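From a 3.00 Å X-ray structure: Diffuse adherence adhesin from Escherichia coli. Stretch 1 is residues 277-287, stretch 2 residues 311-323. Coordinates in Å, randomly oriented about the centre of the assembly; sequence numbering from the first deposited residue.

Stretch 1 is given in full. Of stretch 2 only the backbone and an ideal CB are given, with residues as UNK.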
# COMPACT_ATOMS: atom_id res chain seq x y z
N ASN A 277 21.35 -9.77 5.81
CA ASN A 277 21.76 -11.00 6.48
C ASN A 277 22.72 -10.75 7.61
O ASN A 277 23.32 -11.67 8.15
CB ASN A 277 22.42 -11.98 5.51
CG ASN A 277 21.47 -12.47 4.45
OD1 ASN A 277 21.80 -12.47 3.27
ND2 ASN A 277 20.27 -12.88 4.86
N ALA A 278 22.83 -9.49 8.01
CA ALA A 278 23.69 -9.13 9.11
C ALA A 278 23.12 -7.93 9.78
O ALA A 278 22.38 -7.17 9.18
CB ALA A 278 25.07 -8.82 8.59
N THR A 279 23.47 -7.74 11.04
CA THR A 279 22.99 -6.62 11.81
C THR A 279 23.47 -5.30 11.25
O THR A 279 24.60 -5.20 10.79
CB THR A 279 23.48 -6.73 13.24
OG1 THR A 279 22.91 -7.89 13.84
CG2 THR A 279 23.07 -5.53 14.02
N GLY A 280 22.62 -4.28 11.29
CA GLY A 280 23.00 -2.96 10.84
C GLY A 280 21.88 -2.12 10.25
O GLY A 280 20.76 -2.60 10.09
N LEU A 281 22.19 -0.87 9.91
CA LEU A 281 21.22 0.07 9.37
C LEU A 281 20.81 -0.25 7.95
O LEU A 281 21.57 -0.83 7.20
CB LEU A 281 21.79 1.48 9.37
CG LEU A 281 22.06 2.08 10.74
CD1 LEU A 281 22.73 3.44 10.59
CD2 LEU A 281 20.78 2.19 11.55
N PHE A 282 19.60 0.14 7.57
CA PHE A 282 19.17 -0.06 6.20
C PHE A 282 18.22 1.05 5.80
O PHE A 282 17.72 1.74 6.65
CB PHE A 282 18.60 -1.47 6.00
CG PHE A 282 17.17 -1.60 6.32
CD1 PHE A 282 16.77 -2.08 7.54
CD2 PHE A 282 16.23 -1.31 5.38
CE1 PHE A 282 15.45 -2.21 7.81
CE2 PHE A 282 14.91 -1.43 5.65
CZ PHE A 282 14.51 -1.89 6.87
N ALA A 283 18.04 1.26 4.50
CA ALA A 283 17.15 2.29 4.00
C ALA A 283 16.62 1.86 2.67
O ALA A 283 17.27 1.13 1.97
CB ALA A 283 17.90 3.58 3.83
N GLU A 284 15.42 2.30 2.34
CA GLU A 284 14.83 1.95 1.07
C GLU A 284 14.17 3.20 0.55
O GLU A 284 13.82 4.06 1.34
CB GLU A 284 13.78 0.87 1.26
CG GLU A 284 14.36 -0.49 1.56
CD GLU A 284 13.36 -1.60 1.39
OE1 GLU A 284 12.28 -1.36 0.81
OE2 GLU A 284 13.66 -2.73 1.82
N THR A 285 14.00 3.34 -0.76
CA THR A 285 13.31 4.50 -1.30
C THR A 285 12.70 4.26 -2.64
O THR A 285 13.16 3.41 -3.37
CB THR A 285 14.28 5.63 -1.50
OG1 THR A 285 15.05 5.76 -0.31
CG2 THR A 285 13.53 6.87 -1.76
N TRP A 286 11.66 4.99 -2.99
CA TRP A 286 11.15 4.83 -4.33
C TRP A 286 10.28 5.95 -4.76
O TRP A 286 9.81 6.71 -3.96
CB TRP A 286 10.39 3.54 -4.46
CG TRP A 286 9.34 3.36 -3.51
CD1 TRP A 286 9.41 2.66 -2.38
CD2 TRP A 286 8.01 3.85 -3.60
NE1 TRP A 286 8.21 2.67 -1.74
CE2 TRP A 286 7.34 3.40 -2.48
CE3 TRP A 286 7.33 4.62 -4.52
CZ2 TRP A 286 6.03 3.70 -2.24
CZ3 TRP A 286 6.05 4.92 -4.29
CH2 TRP A 286 5.40 4.45 -3.15
N MET A 287 10.05 6.04 -6.05
CA MET A 287 9.17 7.06 -6.52
C MET A 287 8.49 6.56 -7.77
O MET A 287 9.06 5.76 -8.48
CB MET A 287 9.98 8.31 -6.75
CG MET A 287 9.90 8.83 -8.14
SD MET A 287 10.01 10.60 -7.98
CE MET A 287 8.52 11.03 -8.86
N UNK A 311 2.06 11.64 -8.58
CA UNK A 311 3.30 11.11 -8.10
C UNK A 311 3.10 10.55 -6.73
O UNK A 311 2.37 11.10 -5.94
CB UNK A 311 4.40 12.18 -8.10
N UNK A 312 3.79 9.47 -6.45
CA UNK A 312 3.80 8.91 -5.16
C UNK A 312 5.25 8.69 -4.88
O UNK A 312 5.97 8.27 -5.76
CB UNK A 312 2.96 7.64 -5.05
N UNK A 313 5.71 9.02 -3.68
CA UNK A 313 7.12 8.85 -3.34
C UNK A 313 7.29 8.43 -1.90
O UNK A 313 6.54 8.84 -1.06
CB UNK A 313 7.90 10.14 -3.60
N UNK A 314 8.30 7.62 -1.62
CA UNK A 314 8.46 7.09 -0.27
C UNK A 314 9.89 7.07 0.20
O UNK A 314 10.79 6.93 -0.59
CB UNK A 314 7.89 5.67 -0.19
N UNK A 315 10.07 7.15 1.50
CA UNK A 315 11.40 7.01 2.05
C UNK A 315 11.36 6.41 3.42
O UNK A 315 10.62 6.85 4.27
CB UNK A 315 12.11 8.36 2.09
N UNK A 316 12.21 5.42 3.67
CA UNK A 316 12.16 4.73 4.95
C UNK A 316 13.43 4.02 5.36
O UNK A 316 14.32 3.79 4.55
CB UNK A 316 11.02 3.71 4.92
N UNK A 317 13.52 3.66 6.63
CA UNK A 317 14.70 3.01 7.16
C UNK A 317 14.46 2.15 8.38
O UNK A 317 13.35 1.94 8.81
CB UNK A 317 15.75 4.07 7.50
N UNK A 318 15.52 1.63 8.95
CA UNK A 318 15.34 0.80 10.12
C UNK A 318 16.65 0.27 10.64
O UNK A 318 17.71 0.76 10.28
CB UNK A 318 14.40 -0.36 9.81
N UNK A 319 16.57 -0.72 11.52
CA UNK A 319 17.78 -1.38 12.01
C UNK A 319 17.57 -2.89 12.12
O UNK A 319 16.69 -3.35 12.84
CB UNK A 319 18.19 -0.80 13.37
N UNK A 320 18.39 -3.64 11.40
CA UNK A 320 18.38 -5.09 11.48
C UNK A 320 19.28 -5.58 12.62
O UNK A 320 20.43 -5.14 12.75
CB UNK A 320 18.83 -5.70 10.15
N UNK A 321 18.74 -6.47 13.45
CA UNK A 321 19.44 -6.95 14.63
C UNK A 321 19.26 -8.46 14.79
O UNK A 321 18.14 -8.95 14.90
CB UNK A 321 18.94 -6.22 15.88
N UNK A 322 20.38 -9.18 14.78
CA UNK A 322 20.38 -10.62 15.05
C UNK A 322 20.43 -10.86 16.56
O UNK A 322 21.46 -10.66 17.21
CB UNK A 322 21.56 -11.30 14.36
N UNK A 323 19.29 -11.28 17.11
CA UNK A 323 19.13 -11.44 18.55
C UNK A 323 19.79 -12.73 19.04
O UNK A 323 20.70 -12.68 19.87
CB UNK A 323 17.65 -11.43 18.92

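Stretch 2 runs antiparallel to strand 280-287, so from 313 to 320 the CA-to-CB directions, ideal ones for the glycines, alternate between the face carrying Leu-281, Ala-283, Thr-285 and Met-287 and the face carrying Phe-282, Glu-284 and Trp-286.

At position 311 CA-to-CB points sideways, with the ideal CB 4.3 Å from Met-287 CE; any apolar chain would suit. It is Leu-311, packing against that thioether end. Position 312 also points sideways, its ideal CB 4.2 Å from Trp-286 CZ3, and extended backbone angles favour a beta-branched or apolar residue; it is Thr-312.

Position 313 lies on the Met-287 face, its ideal CB 4.2 Å from Met-287 CB. Small or medium residues fit, and Ala-313 makes a modest apolar contact there.

Position 314 is more demanding. Its ideal CB sits 3.3 Å from Trp-286 CE2, over the indole face, because chi1 of Trp-286 (p) brings the ring across toward this strand. A small side chain is the safest guess. Ser-314 lays its CB 3.6 Å from the centroid of the five-membered ring of Trp-286, a CH-pi contact, while its OG is hydrogen-bonded elsewhere in the structure. The backbone pairs in both directions, Ser-314 N to Trp-286 O at 2.9 Å and Trp-286 N to Ser-314 O at 3.2 Å.

Position 315, beside Thr-285 CG2 at 4.4 Å from the ideal CB, tolerates many residues; Ala-315 is deposited.

At position 316 nothing in stretch 1 crowds the ideal CB, Glu-284 O lying 4.6 Å away, so the view does not demand glycine. Gly-316 contributes backbone, its O accepting from Glu-284 N at 2.9 Å. At 317 an ideal CB would lie a tight 3.2 Å from Phe-282 O, favouring a small residue: Gly-317, whose CA approaches Ala-283 CA to 4.1 Å. At 318 the case is decisive, since the ideal CB would clash with Phe-282 CE1 at 2.9 Å. Gly-318 lets the phenyl ring lie with one face over its backbone N.

Position 319 returns to the Leu-281 face, its ideal CB 4.4 Å from Leu-281 CD2. A large apolar or aromatic residue could cover that leucine; Tyr-319 does so, CD1 lying 3.7 Å from Leu-281 CD2 at the ring edge.

Position 320 points to the Phe-282 face, its ideal CB 3.7 Å from Gly-280 O and 4.0 Å from Ala-278 O. These acceptors make a polar chain such as Asn, Ser or Thr attractive, while the nearby Phe-282 ring would also admit an apolar one. Asn-320 also exchanges backbone hydrogen bonds with Gly-280.

Position 321 points away and is permissive; it is Leu-321. At 322 CA-to-CB points sideways, the ideal CB 3.7 Å from Thr-279 OG1, so polar or small residues would fit. It is Asn-322, whose backbone N donates to Thr-279 OG1 at 3.0 Å. Position 323 meets nothing of stretch 1, and Val-323 is one of many possibilities.

Stretch 2 311-323: LTASAGGGYNLNV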
# COMPACT_ATOMS: atom_id res chain seq x y z
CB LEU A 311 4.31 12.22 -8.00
CG LEU A 311 5.54 12.26 -8.88
CD1 LEU A 311 5.17 12.14 -10.33
CD2 LEU A 311 6.26 13.57 -8.66
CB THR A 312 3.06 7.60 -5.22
OG1 THR A 312 1.72 7.81 -4.78
CG2 THR A 312 3.68 6.64 -4.34
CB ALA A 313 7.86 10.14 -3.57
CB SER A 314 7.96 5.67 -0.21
OG SER A 314 8.20 5.14 1.07
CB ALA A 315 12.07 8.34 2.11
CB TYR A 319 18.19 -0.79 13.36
CG TYR A 319 19.46 -1.37 13.95
CD1 TYR A 319 20.71 -0.93 13.52
CD2 TYR A 319 19.41 -2.35 14.94
CE1 TYR A 319 21.88 -1.45 14.06
CE2 TYR A 319 20.57 -2.88 15.48
CZ TYR A 319 21.80 -2.43 15.04
OH TYR A 319 22.96 -2.94 15.58
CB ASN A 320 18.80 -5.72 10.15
CG ASN A 320 17.73 -5.59 9.08
OD1 ASN A 320 16.54 -5.60 9.36
ND2 ASN A 320 18.17 -5.47 7.83
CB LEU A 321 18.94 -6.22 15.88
CG LEU A 321 19.52 -6.59 17.25
CD1 LEU A 321 20.91 -5.99 17.45
CD2 LEU A 321 18.59 -6.13 18.37
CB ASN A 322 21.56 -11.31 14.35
CG ASN A 322 21.59 -12.81 14.57
OD1 ASN A 322 20.55 -13.46 14.72
ND2 ASN A 322 22.79 -13.38 14.59
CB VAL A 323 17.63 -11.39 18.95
CG1 VAL A 323 17.43 -11.74 20.42
CG2 VAL A 323 17.05 -10.02 18.65
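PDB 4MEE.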